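Local coordinates for protein luciferase (Lingulodinium polyedrum, PDB 1VPR) that catalyses the oxidation of dinoflagellate luciferin, an open tetrapyrrole, by molecular oxygen with emission of blue light, represented here by the third of its three luciferase domains, at residues P36-D41 / P241-G246; P116-E121 / L138-L143; E94-E99 / F280-Y285; E82-S87 / V304-D309; K20-Y25 / H65-K70. One frame throughout, in Å; residues are numbered along the deposited sequence.

Contact 1: P36-D41 / P241-G246; sequences PEFHED and PLVSGG
Val243 turns CG1 anti to its backbone N (chi1 168°), and Phe38 sets its ring anti to its own carbonyl carbon (chi1 -62°); with those two torsions methyl and ring meet across the gap between two loops. CG1 arrives at the ring's edge, near its plane, 3.7 Å from Phe38 CE1, and the two side chains cross at about a right angle. The carbonyl O of Val243 also lies in the ring plane at this edge, 3.7 Å from Phe38 CE1. On the proline side, Pro36 CG touches the same methyl, Val243 CG1, at 3.9 Å. The valine loop connects strands 237-241 and 247-253 of the calycin barrel through a type I turn from Leu242 to Gly245. Within this turn Ser244 OG accepts the N-H of Gly246 at 3.2 Å, an ST turn, and also bonds Asp198. Phe38 rests in addition on Tyr60 and Leu61 of helix 57-65, so its ring lies between the N-terminal helical part of the chain and the barrel loop. No hydrogen bond or ion pair joins the two segments: their side chains meet through carbon contacts alone, one methyl serving both a ring edge and a proline.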
# COMPACT_ATOMS: atom_id res chain seq x y z
N PRO A 36 12.75 7.24 -8.23
CA PRO A 36 12.95 7.84 -9.55
C PRO A 36 12.92 9.36 -9.47
O PRO A 36 12.44 9.93 -8.48
CB PRO A 36 11.78 7.28 -10.35
CG PRO A 36 10.66 7.34 -9.33
CD PRO A 36 11.33 6.87 -8.03
N GLU A 37 13.42 10.01 -10.51
CA GLU A 37 13.43 11.47 -10.56
C GLU A 37 12.51 11.95 -11.69
O GLU A 37 12.83 11.79 -12.88
CB GLU A 37 14.86 11.98 -10.77
N PHE A 38 11.38 12.53 -11.31
CA PHE A 38 10.40 13.03 -12.26
C PHE A 38 10.65 14.50 -12.51
O PHE A 38 10.89 15.25 -11.56
CB PHE A 38 8.98 12.88 -11.71
CG PHE A 38 8.58 11.47 -11.45
CD1 PHE A 38 8.40 11.01 -10.16
CD2 PHE A 38 8.37 10.60 -12.51
CE1 PHE A 38 8.01 9.69 -9.92
CE2 PHE A 38 7.99 9.28 -12.30
CZ PHE A 38 7.81 8.83 -10.99
N HIS A 39 10.59 14.91 -13.78
CA HIS A 39 10.80 16.31 -14.16
C HIS A 39 10.34 17.22 -13.02
O HIS A 39 9.27 17.00 -12.43
CB HIS A 39 10.01 16.65 -15.44
N GLU A 40 11.16 18.22 -12.70
CA GLU A 40 10.85 19.15 -11.62
C GLU A 40 9.38 19.58 -11.64
O GLU A 40 8.73 19.64 -10.59
CB GLU A 40 11.75 20.39 -11.74
N ASP A 41 8.85 19.84 -12.83
CA ASP A 41 7.47 20.30 -12.97
C ASP A 41 6.36 19.32 -12.51
O ASP A 41 5.51 19.67 -11.68
CB ASP A 41 7.23 20.73 -14.43
N PRO A 241 7.16 4.95 2.44
CA PRO A 241 7.59 6.08 1.61
C PRO A 241 6.93 5.85 0.24
O PRO A 241 6.86 4.71 -0.22
CB PRO A 241 9.11 5.92 1.54
CG PRO A 241 9.33 4.45 1.85
CD PRO A 241 8.32 4.18 2.93
N LEU A 242 6.46 6.92 -0.40
CA LEU A 242 5.78 6.80 -1.68
C LEU A 242 6.59 7.34 -2.84
O LEU A 242 7.39 8.29 -2.69
CB LEU A 242 4.45 7.55 -1.62
CG LEU A 242 3.57 7.27 -0.40
CD1 LEU A 242 2.35 8.17 -0.46
CD2 LEU A 242 3.19 5.80 -0.35
N VAL A 243 6.38 6.74 -4.01
CA VAL A 243 7.06 7.15 -5.23
C VAL A 243 6.67 8.59 -5.56
O VAL A 243 7.42 9.30 -6.24
CB VAL A 243 6.64 6.24 -6.41
CG1 VAL A 243 7.11 6.84 -7.73
CG2 VAL A 243 7.24 4.85 -6.22
N SER A 244 5.49 9.00 -5.08
CA SER A 244 4.99 10.36 -5.30
C SER A 244 5.73 11.38 -4.44
O SER A 244 5.63 12.59 -4.66
CB SER A 244 3.50 10.43 -4.97
OG SER A 244 3.32 10.38 -3.56
N GLY A 245 6.49 10.90 -3.47
CA GLY A 245 7.21 11.78 -2.58
C GLY A 245 6.47 11.88 -1.26
O GLY A 245 7.00 12.42 -0.28
N GLY A 246 5.26 11.35 -1.22
CA GLY A 246 4.47 11.40 0.00
C GLY A 246 5.04 10.48 1.06
O GLY A 246 5.87 9.60 0.75

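Contact 2: P116-E121 / L138-L143; sequences PQLTKE and LPCGPL
Leu118 gives up the most surface here, and its CD1 methyl does all the touching. Lying anti to the carbonyl carbon (chi1 -60°), its CG sends CD1 out to the opposing loop, where Leu143 CD2 waits at 4.0 Å; the two leucines cross obliquely, methyl against methyl. Cys140 is the third member: its SG lies 4.3 Å from Leu118 CD1, a looser apolar contact. Cys140 gets there from the third position of a type I turn, Leu138 to Gly141, closed by Gly141 N bonding to Leu138 O at 3.1 Å. Both leucines also lean on Trp265 of strand 259-266, so the loops are laid against the calycin barrel, and the backbone of Leu118 bonds to Gly270 in the connection that follows that strand. Beyond Leu118 the chain enters helix 120-126, with Thr119 as N-cap; its side chain caps a backbone N of the helix while its own N bonds to Gln122 OE1, consistent with a capping box. Before it, Gln117 folds back so that NE2 reaches Leu118 O at 3.0 Å, in the carbonyl plane and on a lone pair, although the oxygen sits 19° out of the glutamine's amide plane.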
# COMPACT_ATOMS: atom_id res chain seq x y z
N PRO A 116 -9.78 11.64 12.90
CA PRO A 116 -8.82 12.66 13.32
C PRO A 116 -8.22 13.35 12.10
O PRO A 116 -8.29 12.83 10.99
CB PRO A 116 -7.78 11.85 14.09
CG PRO A 116 -7.77 10.55 13.30
CD PRO A 116 -9.25 10.28 13.08
N GLN A 117 -7.61 14.51 12.33
CA GLN A 117 -6.99 15.27 11.25
C GLN A 117 -5.87 16.10 11.90
O GLN A 117 -6.05 16.60 13.01
CB GLN A 117 -8.05 16.16 10.63
CG GLN A 117 -7.55 17.39 9.92
CD GLN A 117 -7.10 17.12 8.51
OE1 GLN A 117 -7.73 16.32 7.80
NE2 GLN A 117 -6.04 17.79 8.07
N LEU A 118 -4.73 16.22 11.24
CA LEU A 118 -3.66 17.02 11.83
C LEU A 118 -3.88 18.49 11.48
O LEU A 118 -4.39 18.82 10.40
CB LEU A 118 -2.28 16.57 11.30
CG LEU A 118 -1.88 15.12 11.57
CD1 LEU A 118 -0.43 14.88 11.10
CD2 LEU A 118 -2.00 14.85 13.06
N THR A 119 -3.50 19.37 12.39
CA THR A 119 -3.67 20.79 12.15
C THR A 119 -2.63 21.26 11.13
O THR A 119 -1.68 20.54 10.79
CB THR A 119 -3.51 21.61 13.45
OG1 THR A 119 -2.13 21.59 13.85
CG2 THR A 119 -4.35 20.99 14.58
N LYS A 120 -2.82 22.49 10.66
CA LYS A 120 -1.93 23.12 9.69
C LYS A 120 -0.51 23.24 10.24
O LYS A 120 0.49 23.08 9.53
CB LYS A 120 -2.48 24.52 9.38
CG LYS A 120 -1.61 25.39 8.48
CD LYS A 120 -2.25 26.78 8.34
CE LYS A 120 -1.38 27.72 7.55
NZ LYS A 120 -1.96 29.10 7.53
N GLU A 121 -0.42 23.53 11.53
CA GLU A 121 0.87 23.69 12.18
C GLU A 121 1.57 22.34 12.32
O GLU A 121 2.78 22.24 12.11
CB GLU A 121 0.67 24.32 13.58
CG GLU A 121 0.38 25.81 13.56
CD GLU A 121 -0.81 26.17 12.69
OE1 GLU A 121 -1.85 25.48 12.82
OE2 GLU A 121 -0.71 27.14 11.90
N LEU A 138 8.24 11.89 16.09
CA LEU A 138 7.60 12.68 15.05
C LEU A 138 7.48 14.08 15.65
O LEU A 138 7.09 14.24 16.81
CB LEU A 138 6.22 12.10 14.71
CG LEU A 138 5.57 12.57 13.41
CD1 LEU A 138 6.42 12.16 12.21
CD2 LEU A 138 4.18 11.94 13.30
N PRO A 139 7.82 15.12 14.87
CA PRO A 139 7.76 16.50 15.37
C PRO A 139 6.42 16.98 15.92
O PRO A 139 6.39 17.80 16.82
CB PRO A 139 8.20 17.31 14.16
CG PRO A 139 9.18 16.38 13.48
CD PRO A 139 8.40 15.08 13.52
N CYS A 140 5.31 16.48 15.39
CA CYS A 140 4.01 16.96 15.86
C CYS A 140 3.47 16.21 17.06
O CYS A 140 2.31 16.39 17.44
CB CYS A 140 2.99 16.93 14.71
SG CYS A 140 2.77 15.34 13.89
N GLY A 141 4.32 15.41 17.70
CA GLY A 141 3.87 14.65 18.86
C GLY A 141 3.20 13.37 18.40
O GLY A 141 3.14 13.13 17.19
N PRO A 142 2.65 12.56 19.32
CA PRO A 142 1.98 11.29 19.02
C PRO A 142 0.88 11.44 17.99
O PRO A 142 0.03 12.32 18.12
CB PRO A 142 1.39 10.87 20.36
CG PRO A 142 2.20 11.68 21.38
CD PRO A 142 2.34 12.98 20.69
N LEU A 143 0.87 10.58 16.97
CA LEU A 143 -0.21 10.68 16.00
C LEU A 143 -1.46 10.18 16.71
O LEU A 143 -1.39 9.30 17.58
CB LEU A 143 0.09 9.81 14.76
CG LEU A 143 1.18 10.30 13.78
CD1 LEU A 143 1.52 9.21 12.76
CD2 LEU A 143 0.71 11.57 13.05

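Contact 3: E94-E99 / F280-Y285; sequences EKLLKE and FPVGPY
Helix 87-100 packs here against the end of a barrel hairpin, strands 271-282 and 285-294, and Leu96 is the helix residue that makes the contact. Its two methyls divide the work unevenly. CD2 comes to the edge of the Phe280 ring, near its plane, 3.7 Å from Phe280 CE1; CD1 stands a little farther off, 4.1 Å from Phe280 CE1. Phe280 holds its CG between the backbone N and the carbonyl carbon (chi1 52°), a crowded position that turns the ring to the helix. Val282, two residues on along the strand, meets Leu96 tip to tip, Val282 CG2 lying 4.0 Å from Leu96 CD2. Leu96 also touches Phe287 on the adjacent strand 285-294 and Phe302 on strand 297-307 beyond it. An alanine here would lose both methyls; the Phe280 edge and Val282 CG2 would probably lose their shared partner, and a gap is likely to open between helix and strand. One turn of helix is further tied by a salt bridge, Lys95 NZ to Glu99 OE1, at 2.6 Å. Beyond Val282 the strand reverses in a type II' turn with Gly283 at positive phi, and paired bonds between Val282 and Tyr285 close it: a tight two-residue beta hairpin with helix 87-100 packed against it.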
# COMPACT_ATOMS: atom_id res chain seq x y z
N GLU A 94 -17.89 -6.90 -11.40
CA GLU A 94 -18.87 -5.84 -11.61
C GLU A 94 -19.98 -5.95 -10.56
O GLU A 94 -20.40 -4.95 -9.97
CB GLU A 94 -19.45 -5.95 -13.01
N LYS A 95 -20.44 -7.17 -10.29
CA LYS A 95 -21.50 -7.36 -9.30
C LYS A 95 -21.01 -6.98 -7.90
O LYS A 95 -21.74 -6.32 -7.14
CB LYS A 95 -22.00 -8.81 -9.34
CG LYS A 95 -23.10 -9.15 -8.33
CD LYS A 95 -23.74 -10.51 -8.66
CE LYS A 95 -24.58 -11.02 -7.50
NZ LYS A 95 -25.45 -9.93 -6.95
N LEU A 96 -19.78 -7.36 -7.55
CA LEU A 96 -19.23 -7.01 -6.24
C LEU A 96 -19.09 -5.49 -6.09
O LEU A 96 -19.32 -4.93 -5.01
CB LEU A 96 -17.84 -7.64 -6.06
CG LEU A 96 -17.75 -9.16 -5.92
CD1 LEU A 96 -16.27 -9.59 -5.88
CD2 LEU A 96 -18.46 -9.60 -4.64
N LEU A 97 -18.71 -4.82 -7.17
CA LEU A 97 -18.55 -3.36 -7.15
C LEU A 97 -19.87 -2.69 -6.78
O LEU A 97 -19.91 -1.80 -5.91
CB LEU A 97 -18.12 -2.88 -8.54
CG LEU A 97 -16.70 -2.36 -8.68
CD1 LEU A 97 -16.49 -1.88 -10.12
CD2 LEU A 97 -16.47 -1.21 -7.69
N LYS A 98 -20.94 -3.12 -7.45
CA LYS A 98 -22.27 -2.60 -7.22
C LYS A 98 -22.73 -2.95 -5.81
O LYS A 98 -23.36 -2.15 -5.14
CB LYS A 98 -23.23 -3.17 -8.25
N GLU A 99 -22.41 -4.15 -5.35
CA GLU A 99 -22.79 -4.54 -4.00
C GLU A 99 -22.02 -3.72 -2.97
O GLU A 99 -22.52 -3.47 -1.88
CB GLU A 99 -22.52 -6.03 -3.78
CG GLU A 99 -23.45 -6.94 -4.56
CD GLU A 99 -23.13 -8.40 -4.37
OE1 GLU A 99 -23.84 -9.24 -4.97
OE2 GLU A 99 -22.19 -8.73 -3.62
N PHE A 280 -13.11 -13.06 0.90
CA PHE A 280 -14.37 -13.82 0.93
C PHE A 280 -14.52 -14.59 -0.38
O PHE A 280 -13.96 -14.20 -1.41
CB PHE A 280 -15.56 -12.88 1.16
CG PHE A 280 -15.60 -11.73 0.21
CD1 PHE A 280 -16.22 -11.86 -1.04
CD2 PHE A 280 -14.95 -10.53 0.51
CE1 PHE A 280 -16.19 -10.82 -1.97
CE2 PHE A 280 -14.92 -9.49 -0.40
CZ PHE A 280 -15.54 -9.63 -1.65
N PRO A 281 -15.29 -15.68 -0.37
CA PRO A 281 -15.48 -16.46 -1.60
C PRO A 281 -16.61 -15.96 -2.50
O PRO A 281 -17.57 -15.34 -2.03
CB PRO A 281 -15.74 -17.86 -1.06
CG PRO A 281 -16.61 -17.55 0.14
CD PRO A 281 -15.90 -16.36 0.79
N VAL A 282 -16.44 -16.19 -3.80
CA VAL A 282 -17.46 -15.87 -4.80
C VAL A 282 -17.30 -16.99 -5.83
O VAL A 282 -16.23 -17.17 -6.43
CB VAL A 282 -17.22 -14.52 -5.52
CG1 VAL A 282 -18.40 -14.24 -6.46
CG2 VAL A 282 -17.05 -13.39 -4.50
N GLY A 283 -18.35 -17.77 -6.03
CA GLY A 283 -18.22 -18.87 -6.97
C GLY A 283 -17.09 -19.77 -6.52
O GLY A 283 -16.95 -20.04 -5.32
N PRO A 284 -16.22 -20.23 -7.44
CA PRO A 284 -15.10 -21.12 -7.12
C PRO A 284 -13.84 -20.38 -6.70
O PRO A 284 -12.79 -21.02 -6.51
CB PRO A 284 -14.88 -21.83 -8.44
CG PRO A 284 -14.98 -20.64 -9.39
CD PRO A 284 -16.25 -19.93 -8.89
N TYR A 285 -13.93 -19.06 -6.56
CA TYR A 285 -12.77 -18.20 -6.22
C TYR A 285 -12.81 -17.52 -4.88
O TYR A 285 -13.83 -17.49 -4.20
CB TYR A 285 -12.63 -17.07 -7.24
CG TYR A 285 -12.51 -17.55 -8.66
CD1 TYR A 285 -11.48 -18.42 -9.03
CD2 TYR A 285 -13.42 -17.13 -9.64
CE1 TYR A 285 -11.36 -18.87 -10.34
CE2 TYR A 285 -13.29 -17.59 -10.98
CZ TYR A 285 -12.26 -18.45 -11.31
OH TYR A 285 -12.14 -18.94 -12.59

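Contact 4: E82-S87 / V304-D309; sequences EDPYGS and VKVSND
Lys305 NZ is gripped by Asn308 OD1 at 3.0 Å and by the backbone O of His162, with a weak third bond to Pro160 O; OD1 takes it with the donor tilted 20° from the carbonyl plane. This buried lysine belongs to strand 297-307 of the calycin barrel, which here ends in a classic beta bulge, Val306 and Ser307 both facing Arg164 on strand 163-169. The valines flanking the lysine, Val304 and Val306, turn instead to the loop that leads into helix 87-100, and there a single proline receives both. Pro84 CB lies 3.7 Å from Val304 CG1 and 4.0 Å from Val306 CG1, so one ring carbon bridges two methyls along the strand. Val304 places CG1 between its backbone N and carbonyl carbon (chi1 61°), whereas the CG1 of Val306 lies anti to the carbonyl carbon (chi1 -62°). Around Pro84 the loop makes a type I turn from Asp83 to Gly86, closed by Gly86 N bonding to Asp83 O at 3.0 Å, and Gly86 then serves as N-cap of the helix. After the bulge the strand breaks off in an ST turn: Ser307 OG accepts the N-H of Asp309 at 3.1 Å, while Asp309 OD2 bonds to the backbone N of Glu311.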
# COMPACT_ATOMS: atom_id res chain seq x y z
N GLU A 82 -6.69 -19.31 -13.26
CA GLU A 82 -5.81 -19.20 -14.42
C GLU A 82 -6.14 -18.05 -15.34
O GLU A 82 -5.29 -17.63 -16.14
CB GLU A 82 -5.85 -20.50 -15.23
CG GLU A 82 -5.47 -21.77 -14.44
CD GLU A 82 -3.96 -21.93 -14.26
OE1 GLU A 82 -3.54 -22.95 -13.65
OE2 GLU A 82 -3.19 -21.04 -14.70
N ASP A 83 -7.36 -17.53 -15.24
CA ASP A 83 -7.80 -16.45 -16.11
C ASP A 83 -8.36 -15.27 -15.31
O ASP A 83 -9.55 -14.94 -15.42
CB ASP A 83 -8.87 -16.99 -17.05
CG ASP A 83 -9.16 -16.05 -18.21
OD1 ASP A 83 -10.19 -16.27 -18.86
OD2 ASP A 83 -8.36 -15.12 -18.46
N PRO A 84 -7.52 -14.60 -14.50
CA PRO A 84 -8.00 -13.46 -13.70
C PRO A 84 -8.59 -12.30 -14.50
O PRO A 84 -9.47 -11.58 -14.00
CB PRO A 84 -6.74 -13.04 -12.90
CG PRO A 84 -5.59 -13.49 -13.79
CD PRO A 84 -6.08 -14.84 -14.27
N TYR A 85 -8.13 -12.11 -15.73
CA TYR A 85 -8.65 -11.02 -16.55
C TYR A 85 -9.75 -11.45 -17.50
O TYR A 85 -10.18 -10.66 -18.35
CB TYR A 85 -7.49 -10.39 -17.34
CG TYR A 85 -6.37 -9.89 -16.45
CD1 TYR A 85 -5.04 -10.04 -16.82
CD2 TYR A 85 -6.65 -9.22 -15.25
CE1 TYR A 85 -4.00 -9.53 -16.03
CE2 TYR A 85 -5.62 -8.71 -14.45
CZ TYR A 85 -4.30 -8.87 -14.85
OH TYR A 85 -3.29 -8.38 -14.07
N GLY A 86 -10.22 -12.68 -17.35
CA GLY A 86 -11.28 -13.21 -18.20
C GLY A 86 -12.67 -12.65 -17.94
O GLY A 86 -12.91 -12.03 -16.90
N SER A 87 -13.59 -12.89 -18.87
CA SER A 87 -14.94 -12.36 -18.76
C SER A 87 -15.69 -12.84 -17.54
O SER A 87 -16.50 -12.12 -16.97
CB SER A 87 -15.74 -12.68 -20.04
OG SER A 87 -15.69 -14.06 -20.34
N VAL A 304 -8.38 -10.84 -7.05
CA VAL A 304 -8.84 -12.23 -7.06
C VAL A 304 -7.61 -13.08 -6.69
O VAL A 304 -6.49 -12.80 -7.13
CB VAL A 304 -9.43 -12.64 -8.44
CG1 VAL A 304 -8.36 -12.52 -9.56
CG2 VAL A 304 -9.94 -14.08 -8.35
N LYS A 305 -7.80 -14.10 -5.86
CA LYS A 305 -6.68 -14.93 -5.44
C LYS A 305 -6.28 -15.94 -6.53
O LYS A 305 -7.07 -16.81 -6.91
CB LYS A 305 -7.03 -15.66 -4.14
CG LYS A 305 -5.79 -16.00 -3.34
CD LYS A 305 -6.08 -16.85 -2.14
CE LYS A 305 -4.82 -16.97 -1.31
NZ LYS A 305 -5.07 -17.75 -0.06
N VAL A 306 -5.06 -15.81 -7.04
CA VAL A 306 -4.62 -16.72 -8.11
C VAL A 306 -3.74 -17.85 -7.57
O VAL A 306 -3.54 -18.87 -8.25
CB VAL A 306 -3.90 -15.93 -9.25
CG1 VAL A 306 -4.89 -14.91 -9.89
CG2 VAL A 306 -2.67 -15.18 -8.72
N SER A 307 -3.25 -17.72 -6.34
CA SER A 307 -2.40 -18.78 -5.77
C SER A 307 -2.26 -18.68 -4.26
O SER A 307 -2.24 -17.59 -3.73
CB SER A 307 -0.99 -18.69 -6.35
OG SER A 307 -0.22 -19.77 -5.85
N ASN A 308 -2.15 -19.82 -3.58
CA ASN A 308 -1.93 -19.82 -2.14
C ASN A 308 -0.44 -19.54 -1.84
O ASN A 308 -0.06 -19.33 -0.69
CB ASN A 308 -2.28 -21.18 -1.53
CG ASN A 308 -3.77 -21.38 -1.37
OD1 ASN A 308 -4.53 -20.41 -1.24
ND2 ASN A 308 -4.20 -22.64 -1.37
N ASP A 309 0.39 -19.53 -2.87
CA ASP A 309 1.82 -19.31 -2.72
C ASP A 309 2.23 -17.90 -3.18
O ASP A 309 2.04 -17.54 -4.35
CB ASP A 309 2.57 -20.36 -3.56
CG ASP A 309 4.06 -20.31 -3.36
OD1 ASP A 309 4.74 -21.14 -4.00
OD2 ASP A 309 4.56 -19.48 -2.57

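Contact 5: K20-Y25 / H65-K70; sequences KHVEKY and HELGGK
His21 comes first, and what it offers Leu67 is chiefly backbone: its carbonyl O stands 3.9 Å from Leu67 CD2; His21 CB is 4.4 Å from that same methyl, while the imidazole NE2 bonds Asn11 O. Next, Val22 brings CG1, anti to the carbonyl carbon (chi1 -59°), to 4.0 Å from Leu67 CD1, and shares Phe29 with that leucine as a further apolar neighbour. A backbone bond, Tyr25 N to Val22 O at 3.2 Å, joins the ends of this bend, and Lys24 CG lies over the centre of one face of the Tyr25 ring, 3.5 Å above the plane. Tyr25 itself then slides past Leu67 in the opposite direction, its CE1 lying 3.9 Å from Leu67 CD1 and 4.1 Å from Leu67 CD2, while its OH bonds Glu63 OE1 on helix 57-65. All three residues thus converge on one leucine; with an alanine there, Val22 CG1 and the Tyr25 ring would probably lose their shared partner, and a gap is likely to open between the loops. Lys70 NZ pins the far loop by bonding Glu66 O at 3.0 Å, in the carbonyl plane and on a lone pair, with Tyr76 OH as second partner. Beyond Leu67 the carbonyls of Gly68 and Lys70 bond Arg208 of strand 206-212, so the leucine sits where the N-terminal helical region is joined to the calycin barrel.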
# COMPACT_ATOMS: atom_id res chain seq x y z
N LYS A 20 17.32 -8.38 -11.46
CA LYS A 20 17.33 -8.53 -12.92
C LYS A 20 16.15 -7.80 -13.58
O LYS A 20 16.27 -7.29 -14.70
CB LYS A 20 17.32 -10.02 -13.30
N HIS A 21 15.02 -7.75 -12.89
CA HIS A 21 13.83 -7.08 -13.42
C HIS A 21 14.02 -5.58 -13.60
O HIS A 21 13.47 -4.97 -14.53
CB HIS A 21 12.63 -7.28 -12.48
CG HIS A 21 12.19 -8.70 -12.34
ND1 HIS A 21 11.26 -9.10 -11.40
CD2 HIS A 21 12.53 -9.82 -13.03
CE1 HIS A 21 11.04 -10.39 -11.52
NE2 HIS A 21 11.80 -10.85 -12.51
N VAL A 22 14.81 -4.98 -12.72
CA VAL A 22 15.01 -3.53 -12.74
C VAL A 22 16.42 -3.05 -13.06
O VAL A 22 16.76 -1.89 -12.82
CB VAL A 22 14.58 -2.92 -11.39
CG1 VAL A 22 13.13 -3.25 -11.12
CG2 VAL A 22 15.46 -3.47 -10.27
N GLU A 23 17.25 -3.95 -13.58
CA GLU A 23 18.63 -3.58 -13.93
C GLU A 23 18.58 -2.51 -15.02
O GLU A 23 19.43 -1.63 -15.08
CB GLU A 23 19.39 -4.81 -14.41
N LYS A 24 17.56 -2.59 -15.86
CA LYS A 24 17.37 -1.66 -16.98
C LYS A 24 17.06 -0.20 -16.60
O LYS A 24 17.14 0.69 -17.45
CB LYS A 24 16.26 -2.19 -17.89
CG LYS A 24 14.87 -2.13 -17.25
CD LYS A 24 13.91 -3.13 -17.87
CE LYS A 24 13.59 -2.80 -19.31
NZ LYS A 24 12.56 -3.74 -19.88
N TYR A 25 16.70 0.04 -15.34
CA TYR A 25 16.34 1.39 -14.90
C TYR A 25 17.44 2.15 -14.17
O TYR A 25 17.19 2.82 -13.16
CB TYR A 25 15.08 1.33 -14.03
CG TYR A 25 13.90 0.67 -14.72
CD1 TYR A 25 13.35 -0.52 -14.23
CD2 TYR A 25 13.33 1.24 -15.86
CE1 TYR A 25 12.27 -1.13 -14.87
CE2 TYR A 25 12.25 0.63 -16.51
CZ TYR A 25 11.72 -0.55 -16.01
OH TYR A 25 10.64 -1.14 -16.66
N HIS A 65 4.30 -0.56 -13.44
CA HIS A 65 3.17 -1.34 -12.95
C HIS A 65 3.30 -2.81 -13.35
O HIS A 65 2.85 -3.71 -12.63
CB HIS A 65 1.85 -0.75 -13.47
CG HIS A 65 1.19 0.16 -12.49
ND1 HIS A 65 0.76 -0.30 -11.25
CD2 HIS A 65 1.01 1.50 -12.49
CE1 HIS A 65 0.36 0.74 -10.53
NE2 HIS A 65 0.49 1.84 -11.25
N GLU A 66 3.98 -3.05 -14.47
CA GLU A 66 4.19 -4.41 -14.96
C GLU A 66 5.30 -5.17 -14.21
O GLU A 66 5.58 -6.33 -14.51
CB GLU A 66 4.50 -4.36 -16.47
N LEU A 67 5.91 -4.53 -13.21
CA LEU A 67 6.97 -5.18 -12.46
C LEU A 67 6.50 -5.94 -11.22
O LEU A 67 5.68 -5.43 -10.44
CB LEU A 67 8.01 -4.14 -12.01
CG LEU A 67 8.75 -3.30 -13.05
CD1 LEU A 67 9.45 -2.12 -12.36
CD2 LEU A 67 9.77 -4.18 -13.77
N GLY A 68 7.02 -7.16 -11.06
CA GLY A 68 6.77 -7.96 -9.86
C GLY A 68 5.54 -8.80 -9.54
O GLY A 68 5.56 -9.50 -8.52
N GLY A 69 4.50 -8.75 -10.36
CA GLY A 69 3.30 -9.52 -10.03
C GLY A 69 2.98 -10.77 -10.84
O GLY A 69 1.93 -11.40 -10.64
N LYS A 70 3.90 -11.16 -11.72
CA LYS A 70 3.67 -12.31 -12.59
C LYS A 70 4.12 -13.66 -12.08
O LYS A 70 5.04 -13.75 -11.26
CB LYS A 70 4.35 -12.08 -13.94
CG LYS A 70 3.98 -10.77 -14.61
CD LYS A 70 4.41 -10.80 -16.06
CE LYS A 70 5.05 -9.51 -16.49
NZ LYS A 70 4.15 -8.36 -16.27

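Contacts 3 and 4 are neighbours on one sheet, their centres 13 Å apart, and they touch directly: Tyr285 CB lies 4.2 Å from Val304 CG2. Together they hold the loop leading into helix 87-100 and the later part of that helix to strands 297-307 and 271-282, with 285-294 between them. Contacts 1 and 5 work at the N-terminal side, with centres 18 Å apart and nearest atoms about 7 Å apart, and contact 4 comes within about 6 Å of contact 5. Contact 2 is nearest to contact 1, nearest atoms about 11 Å apart, and its centre is 41 Å from that of contact 4 on the opposite side of the chain's centre. Luciferin probably binds in the barrel, as ligands do in other calycins.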